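PDB 1Q9J: polyketide synthase associated protein 5 from Mycobacterium tuberculosis, which probably catalyses transfer of mycocerosyl groups from mycocerosic acid synthase onto phthiocerol, phthiodiolone and phenolphthiocerol, the last step in making dimycocerosate esters. Local coordinates for residues S13-F17 with H326-E332; H124-G129 with T282-G286; H130-V134 with P278-T282. One frame throughout, in Å; residues are numbered along the deposited sequence.

Interaction 1 of 3, residues S13-F17 with H326-E332; sequences SEEVF and HFGTAFE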
loop_
_atom_site.group_PDB
_atom_site.type_symbol
_atom_site.label_atom_id
_atom_site.label_comp_id
_atom_site.label_asym_id
_atom_site.label_seq_id
_atom_site.Cartn_x
_atom_site.Cartn_y
_atom_site.Cartn_z
ATOM N N SER A 13 3.585 1.915 -16.041
ATOM C CA SER A 13 3.406 2.167 -14.621
ATOM C C SER A 13 3.291 0.856 -13.819
ATOM O O SER A 13 3.728 0.773 -12.670
ATOM C CB SER A 13 2.162 3.041 -14.451
ATOM O OG SER A 13 1.631 2.988 -13.150
ATOM N N GLU A 14 2.725 -0.173 -14.439
ATOM C CA GLU A 14 2.533 -1.463 -13.780
ATOM C C GLU A 14 3.775 -2.357 -13.812
ATOM O O GLU A 14 3.997 -3.159 -12.901
ATOM C CB GLU A 14 1.345 -2.160 -14.437
ATOM C CG GLU A 14 0.176 -1.208 -14.554
ATOM C CD GLU A 14 -1.057 -1.788 -15.208
ATOM O OE1 GLU A 14 -0.969 -2.195 -16.393
ATOM O OE2 GLU A 14 -2.112 -1.825 -14.514
ATOM N N GLU A 15 4.589 -2.198 -14.850
ATOM C CA GLU A 15 5.802 -2.989 -15.003
ATOM C C GLU A 15 6.731 -2.958 -13.816
ATOM O O GLU A 15 7.474 -3.900 -13.598
ATOM C CB GLU A 15 6.561 -2.565 -16.257
ATOM C CG GLU A 15 5.735 -2.779 -17.502
ATOM C CD GLU A 15 6.538 -2.734 -18.778
ATOM O OE1 GLU A 15 7.198 -1.696 -19.041
ATOM O OE2 GLU A 15 6.499 -3.745 -19.528
ATOM N N VAL A 16 6.712 -1.888 -13.039
ATOM C CA VAL A 16 7.590 -1.868 -11.883
ATOM C C VAL A 16 7.322 -3.133 -11.067
ATOM O O VAL A 16 8.249 -3.853 -10.716
ATOM C CB VAL A 16 7.338 -0.638 -10.979
ATOM C CG1 VAL A 16 8.329 -0.630 -9.816
ATOM C CG2 VAL A 16 7.499 0.641 -11.797
ATOM N N PHE A 17 6.051 -3.412 -10.791
ATOM C CA PHE A 17 5.688 -4.573 -9.985
ATOM C C PHE A 17 6.027 -5.918 -10.630
ATOM O O PHE A 17 6.183 -6.925 -9.930
ATOM C CB PHE A 17 4.205 -4.503 -9.625
ATOM C CG PHE A 17 3.751 -3.128 -9.220
ATOM C CD1 PHE A 17 2.981 -2.353 -10.085
ATOM C CD2 PHE A 17 4.129 -2.588 -7.990
ATOM C CE1 PHE A 17 2.599 -1.063 -9.729
ATOM C CE2 PHE A 17 3.751 -1.300 -7.629
ATOM C CZ PHE A 17 2.985 -0.534 -8.496
ATOM N N HIS A 326 4.117 8.047 -10.517
ATOM C CA HIS A 326 3.225 7.161 -9.770
ATOM C C HIS A 326 3.973 6.710 -8.523
ATOM O O HIS A 326 5.199 6.785 -8.464
ATOM C CB HIS A 326 2.813 5.942 -10.612
ATOM C CG HIS A 326 3.967 5.130 -11.117
ATOM N ND1 HIS A 326 4.846 5.600 -12.069
ATOM C CD2 HIS A 326 4.387 3.883 -10.800
ATOM C CE1 HIS A 326 5.760 4.678 -12.315
ATOM N NE2 HIS A 326 5.506 3.626 -11.557
ATOM N N PHE A 327 3.245 6.225 -7.531
ATOM C CA PHE A 327 3.906 5.799 -6.311
ATOM C C PHE A 327 4.643 4.472 -6.467
ATOM O O PHE A 327 5.377 4.060 -5.573
ATOM C CB PHE A 327 2.901 5.731 -5.160
ATOM C CG PHE A 327 3.540 5.703 -3.790
ATOM C CD1 PHE A 327 4.568 6.590 -3.455
ATOM C CD2 PHE A 327 3.082 4.821 -2.818
ATOM C CE1 PHE A 327 5.126 6.598 -2.166
ATOM C CE2 PHE A 327 3.636 4.827 -1.530
ATOM C CZ PHE A 327 4.659 5.720 -1.205
ATOM N N GLY A 328 4.464 3.797 -7.595
ATOM C CA GLY A 328 5.183 2.554 -7.776
ATOM C C GLY A 328 6.688 2.807 -7.726
ATOM O O GLY A 328 7.466 1.930 -7.340
ATOM N N THR A 329 7.098 4.012 -8.115
ATOM C CA THR A 329 8.515 4.384 -8.130
ATOM C C THR A 329 9.215 4.103 -6.797
ATOM O O THR A 329 10.443 4.010 -6.730
ATOM C CB THR A 329 8.704 5.890 -8.470
ATOM O OG1 THR A 329 8.156 6.705 -7.422
ATOM C CG2 THR A 329 8.013 6.233 -9.780
ATOM N N ALA A 330 8.423 3.971 -5.740
ATOM C CA ALA A 330 8.952 3.695 -4.413
ATOM C C ALA A 330 9.842 2.461 -4.417
ATOM O O ALA A 330 10.848 2.429 -3.721
ATOM C CB ALA A 330 7.807 3.502 -3.431
ATOM N N PHE A 331 9.462 1.453 -5.197
ATOM C CA PHE A 331 10.218 0.213 -5.284
ATOM C C PHE A 331 11.481 0.351 -6.111
ATOM O O PHE A 331 12.135 -0.636 -6.428
ATOM C CB PHE A 331 9.350 -0.900 -5.866
ATOM C CG PHE A 331 8.259 -1.344 -4.952
ATOM C CD1 PHE A 331 7.026 -0.706 -4.956
ATOM C CD2 PHE A 331 8.474 -2.380 -4.058
ATOM C CE1 PHE A 331 6.017 -1.095 -4.075
ATOM C CE2 PHE A 331 7.476 -2.779 -3.173
ATOM C CZ PHE A 331 6.245 -2.134 -3.183
ATOM N N GLU A 332 11.824 1.575 -6.474
ATOM C CA GLU A 332 13.030 1.796 -7.242
ATOM C C GLU A 332 14.013 2.590 -6.394
ATOM O O GLU A 332 14.928 3.220 -6.915
ATOM C CB GLU A 332 12.694 2.549 -8.520
ATOM C CG GLU A 332 11.731 1.796 -9.394
ATOM C CD GLU A 332 11.342 2.576 -10.622
ATOM O OE1 GLU A 332 10.735 3.655 -10.471
ATOM O OE2 GLU A 332 11.647 2.120 -11.740
#
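Val16 projects from helix 12-19 onto the loop that holds His326 and the short 3-10 segment 327-331. This is a buried helix-to-loop contact in the two-domain fold of the CoA-dependent acyltransferase clan. It brings the N-terminal helix against a part of the chain more than 300 residues away. The two methyls of Val16 reach different residues. CG2 meets the edge of the imidazole of His326, with Val16 CG2 3.6 Å from His326 NE2. Val16 CG1 sits 3.7 Å from Gly328 O and 4.1 Å from Phe331 CB. One helical turn earlier, Ser13 lies over a face of the same imidazole. Ser13 CA is 4.2 Å from the centroid of the His326 ring, a CH-pi contact. No hydrogen bond joins the two segments, so the fit rests on packing. Phe17 completes it: Phe17 CE2 is 4.2 Å from Phe331 CE1. The Phe17 ring also stacks on His124, the proposed proton acceptor, so this helix packs directly against the probable catalytic centre. Phe331 meets Phe368 edge-to-face, which ties the 3-10 segment to strand 360-368. Gly328 lies where the packing is tight. A CB there would be 3.1 Å from Phe17 CZ and would collide with His326 CD2. As built, Gly328 CA is 3.9 Å from Phe17 CZ.

Interaction 2 of 3, residues H124-G129 with T282-G286; sequences HCMADG and TNLLG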
loop_
_atom_site.group_PDB
_atom_site.type_symbol
_atom_site.label_atom_id
_atom_site.label_comp_id
_atom_site.label_asym_id
_atom_site.label_seq_id
_atom_site.Cartn_x
_atom_site.Cartn_y
_atom_site.Cartn_z
ATOM N N HIS A 124 0.964 -6.757 -7.018
ATOM C CA HIS A 124 0.748 -5.308 -7.058
ATOM C C HIS A 124 0.385 -4.697 -8.424
ATOM O O HIS A 124 -0.092 -3.565 -8.501
ATOM C CB HIS A 124 1.977 -4.592 -6.483
ATOM C CG HIS A 124 1.675 -3.273 -5.833
ATOM N ND1 HIS A 124 1.055 -2.235 -6.495
ATOM C CD2 HIS A 124 1.982 -2.799 -4.600
ATOM C CE1 HIS A 124 0.999 -1.181 -5.704
ATOM N NE2 HIS A 124 1.556 -1.496 -4.547
ATOM N N CYS A 125 0.590 -5.451 -9.492
ATOM C CA CYS A 125 0.270 -4.942 -10.799
ATOM C C CYS A 125 -1.257 -4.994 -10.982
ATOM O O CYS A 125 -1.807 -4.504 -11.961
ATOM C CB CYS A 125 0.981 -5.771 -11.883
ATOM S SG CYS A 125 0.055 -7.274 -12.450
ATOM N N MET A 126 -1.946 -5.580 -10.022
ATOM C CA MET A 126 -3.379 -5.668 -10.139
ATOM C C MET A 126 -4.117 -4.770 -9.176
ATOM O O MET A 126 -5.343 -4.666 -9.236
ATOM C CB MET A 126 -3.796 -7.100 -9.904
ATOM C CG MET A 126 -3.182 -8.024 -10.930
ATOM S SD MET A 126 -4.060 -7.917 -12.513
ATOM C CE MET A 126 -5.578 -8.606 -11.932
ATOM N N ALA A 127 -3.392 -4.115 -8.282
ATOM C CA ALA A 127 -4.064 -3.272 -7.321
ATOM C C ALA A 127 -3.102 -2.539 -6.426
ATOM O O ALA A 127 -2.059 -3.068 -6.050
ATOM C CB ALA A 127 -4.997 -4.111 -6.478
ATOM N N ASP A 128 -3.437 -1.295 -6.122
ATOM C CA ASP A 128 -2.624 -0.545 -5.211
ATOM C C ASP A 128 -3.293 -0.765 -3.858
ATOM O O ASP A 128 -4.241 -1.553 -3.739
ATOM C CB ASP A 128 -2.576 0.942 -5.590
ATOM C CG ASP A 128 -3.959 1.549 -5.878
ATOM O OD1 ASP A 128 -4.905 1.382 -5.055
ATOM O OD2 ASP A 128 -4.090 2.226 -6.929
ATOM N N GLY A 129 -2.821 -0.063 -2.840
ATOM C CA GLY A 129 -3.385 -0.240 -1.520
ATOM C C GLY A 129 -4.885 -0.128 -1.447
ATOM O O GLY A 129 -5.538 -0.946 -0.804
ATOM N N THR A 282 -6.123 -0.331 -11.836
ATOM C CA THR A 282 -5.136 -1.191 -11.186
ATOM C C THR A 282 -4.429 -0.403 -10.103
ATOM O O THR A 282 -4.574 -0.637 -8.903
ATOM C CB THR A 282 -4.064 -1.644 -12.189
ATOM O OG1 THR A 282 -4.601 -2.644 -13.060
ATOM C CG2 THR A 282 -2.896 -2.214 -11.465
ATOM N N ASN A 283 -3.639 0.544 -10.570
ATOM C CA ASN A 283 -2.872 1.386 -9.688
ATOM C C ASN A 283 -3.101 2.843 -10.110
ATOM O O ASN A 283 -2.792 3.233 -11.234
ATOM C CB ASN A 283 -1.395 0.966 -9.795
ATOM C CG ASN A 283 -1.118 -0.391 -9.137
ATOM O OD1 ASN A 283 -1.168 -0.510 -7.902
ATOM N ND2 ASN A 283 -0.832 -1.418 -9.956
ATOM N N LEU A 284 -3.689 3.629 -9.219
ATOM C CA LEU A 284 -3.936 5.018 -9.526
ATOM C C LEU A 284 -3.444 5.909 -8.380
ATOM O O LEU A 284 -4.165 6.771 -7.882
ATOM C CB LEU A 284 -5.430 5.258 -9.772
ATOM C CG LEU A 284 -5.776 6.525 -10.583
ATOM C CD1 LEU A 284 -5.404 6.329 -12.048
ATOM C CD2 LEU A 284 -7.252 6.826 -10.462
ATOM N N LEU A 285 -2.214 5.681 -7.945
ATOM C CA LEU A 285 -1.663 6.492 -6.888
ATOM C C LEU A 285 -0.588 7.397 -7.454
ATOM O O LEU A 285 0.466 6.937 -7.894
ATOM C CB LEU A 285 -1.102 5.619 -5.768
ATOM C CG LEU A 285 -2.131 4.720 -5.091
ATOM C CD1 LEU A 285 -1.439 3.912 -4.010
ATOM C CD2 LEU A 285 -3.277 5.527 -4.495
ATOM N N GLY A 286 -0.880 8.693 -7.478
ATOM C CA GLY A 286 0.089 9.643 -7.980
ATOM C C GLY A 286 1.138 9.853 -6.910
ATOM O O GLY A 286 0.928 9.515 -5.746
#
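His124 and Asp128 are the first and last residues of the HXXXD motif of this acyltransferase superfamily, and by similarity the proton acceptor and a structural residue of the active site. The loop carrying them is hydrogen-bonded to residues 282-284, just before strand 285-292. Asn283 ND2 donates to His124 O at 2.7 Å, so the Asn283 side chain holds the backbone of the probable catalytic residue. Asp128 N makes a weak hydrogen bond to Thr282 O at 3.1 Å. The same carbonyl receives a CA-H...O contact from Ala127. Both carboxylate oxygens of Asp128 have partners. Asp128 OD2 accepts a hydrogen bond from Leu284 N at 2.7 Å and forms a salt bridge with Arg269. OD1 accepts from His131 N, so Asp128 is the N-cap of helix 129-148. These bonds are consistent with its proposed structural role in organising the active site. Thr282 OG1 has a weak hydrogen bond to Glu14. Beside the carboxylate, Asp128 CB packs 3.6 Å from Leu285 CD1.

Interaction 3 of 3, residues H130-V134 with P278-T282; sequences HHGAV and PTEAT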
loop_
_atom_site.group_PDB
_atom_site.type_symbol
_atom_site.label_atom_id
_atom_site.label_comp_id
_atom_site.label_asym_id
_atom_site.label_seq_id
_atom_site.Cartn_x
_atom_site.Cartn_y
_atom_site.Cartn_z
ATOM N N HIS A 130 -5.435 0.895 -2.093
ATOM C CA HIS A 130 -6.880 1.137 -2.072
ATOM C C HIS A 130 -7.662 0.012 -2.781
ATOM O O HIS A 130 -8.595 -0.567 -2.209
ATOM C CB HIS A 130 -7.165 2.516 -2.702
ATOM C CG HIS A 130 -8.597 2.950 -2.614
ATOM N ND1 HIS A 130 -9.394 2.670 -1.526
ATOM C CD2 HIS A 130 -9.370 3.648 -3.478
ATOM C CE1 HIS A 130 -10.601 3.175 -1.725
ATOM N NE2 HIS A 130 -10.611 3.774 -2.901
ATOM N N HIS A 131 -7.274 -0.291 -4.019
ATOM C CA HIS A 131 -7.914 -1.337 -4.802
ATOM C C HIS A 131 -7.891 -2.662 -4.014
ATOM O O HIS A 131 -8.920 -3.335 -3.878
ATOM C CB HIS A 131 -7.171 -1.479 -6.126
ATOM C CG HIS A 131 -7.819 -2.420 -7.098
ATOM N ND1 HIS A 131 -8.529 -3.527 -6.703
ATOM C CD2 HIS A 131 -7.791 -2.454 -8.452
ATOM C CE1 HIS A 131 -8.913 -4.210 -7.773
ATOM N NE2 HIS A 131 -8.478 -3.580 -8.844
ATOM N N GLY A 132 -6.729 -3.006 -3.462
ATOM C CA GLY A 132 -6.608 -4.235 -2.698
ATOM C C GLY A 132 -7.477 -4.266 -1.460
ATOM O O GLY A 132 -8.171 -5.243 -1.201
ATOM N N ALA A 133 -7.429 -3.195 -0.684
ATOM C CA ALA A 133 -8.229 -3.099 0.533
ATOM C C ALA A 133 -9.698 -3.360 0.188
ATOM O O ALA A 133 -10.408 -4.059 0.922
ATOM C CB ALA A 133 -8.067 -1.714 1.143
ATOM N N VAL A 134 -10.153 -2.794 -0.930
ATOM C CA VAL A 134 -11.531 -2.986 -1.364
ATOM C C VAL A 134 -11.836 -4.471 -1.587
ATOM O O VAL A 134 -12.918 -4.944 -1.251
ATOM C CB VAL A 134 -11.831 -2.182 -2.664
ATOM C CG1 VAL A 134 -13.148 -2.647 -3.276
ATOM C CG2 VAL A 134 -11.902 -0.698 -2.359
ATOM N N PRO A 278 -12.348 2.473 -6.974
ATOM C CA PRO A 278 -11.217 1.658 -6.549
ATOM C C PRO A 278 -10.811 0.448 -7.397
ATOM O O PRO A 278 -9.622 0.239 -7.625
ATOM C CB PRO A 278 -11.576 1.309 -5.102
ATOM C CG PRO A 278 -13.066 1.413 -5.090
ATOM C CD PRO A 278 -13.315 2.631 -5.885
ATOM N N THR A 279 -11.760 -0.349 -7.881
ATOM C CA THR A 279 -11.374 -1.515 -8.692
ATOM C C THR A 279 -11.441 -1.179 -10.166
ATOM O O THR A 279 -11.190 -2.028 -11.017
ATOM C CB THR A 279 -12.296 -2.715 -8.493
ATOM O OG1 THR A 279 -13.486 -2.514 -9.259
ATOM C CG2 THR A 279 -12.655 -2.882 -7.038
ATOM N N GLU A 280 -11.803 0.059 -10.468
ATOM C CA GLU A 280 -11.894 0.471 -11.857
ATOM C C GLU A 280 -10.494 0.559 -12.471
ATOM O O GLU A 280 -10.293 0.288 -13.665
ATOM C CB GLU A 280 -12.651 1.791 -11.950
ATOM C CG GLU A 280 -12.568 2.470 -13.291
ATOM C CD GLU A 280 -13.340 3.781 -13.335
ATOM O OE1 GLU A 280 -13.671 4.334 -12.254
ATOM O OE2 GLU A 280 -13.600 4.265 -14.466
ATOM N N ALA A 281 -9.523 0.933 -11.646
ATOM C CA ALA A 281 -8.135 1.000 -12.092
ATOM C C ALA A 281 -7.240 0.083 -11.242
ATOM O O ALA A 281 -7.551 -0.229 -10.081
ATOM C CB ALA A 281 -7.619 2.438 -12.020
ATOM N N THR A 282 -6.123 -0.331 -11.836
ATOM C CA THR A 282 -5.136 -1.191 -11.186
ATOM C C THR A 282 -4.429 -0.403 -10.103
ATOM O O THR A 282 -4.574 -0.637 -8.903
ATOM C CB THR A 282 -4.064 -1.644 -12.189
ATOM O OG1 THR A 282 -4.601 -2.644 -13.060
ATOM C CG2 THR A 282 -2.896 -2.214 -11.465
#
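The first turns of helix 129-148, which starts directly after the HXXXD motif, pack on loop 278-282. The loop runs between strands 260-267 and 285-292 of the six-stranded sheet. The contact therefore joins the helix to a connection of that sheet. His130, His131 and Val134 all adopt the t rotamer at chi1. His130 and Val134 are one helical turn apart, and Val134 N hydrogen-bonds to His130 O. Their side chains both meet Pro278. Pro278 CB lies over a face of the His130 imidazole, 3.8 Å from its centroid, and is 3.4 Å from Val134 CG2. The t rotamer of His131, with chi2 near -32°, lays its ring flat along the loop backbone. Thr279 CA sits over the His131 ring, 3.6 Å from its centroid and only 13° off the normal, a close CH-pi contact. Pro278 O, 3.3 Å from His131 CG, is hydrogen-bonded to Arg269. Thr279 takes the p rotamer. Its OG1 hydrogen-bonds to Gln158, and its methyl is directed to the helix: Thr279 CG2 is 3.8 Å from Val134 CG1.

Overall arrangement
Along the chain, helix 12-19 comes first, then the motif loop 124-129 and helix 129-148, then 278-286 and last 326-332. Interactions 2 and 3 lie within the span bridged by interaction 1 and share Thr282. Their centres are 7 Å apart. Interaction 1 is about 9 Å from interaction 2 and 16 Å from interaction 3, centre to centre. Phe17 touches His124 and Asn283, and Phe327 N probably hydrogen-bonds to Leu285 O, so interactions 1 and 2 are continuous. The motif loop follows strand 117-123 of the five-stranded sheet, whereas strand 285-292 edges the six-stranded sheet. Together the contacts join elements of both halves around the probable active site.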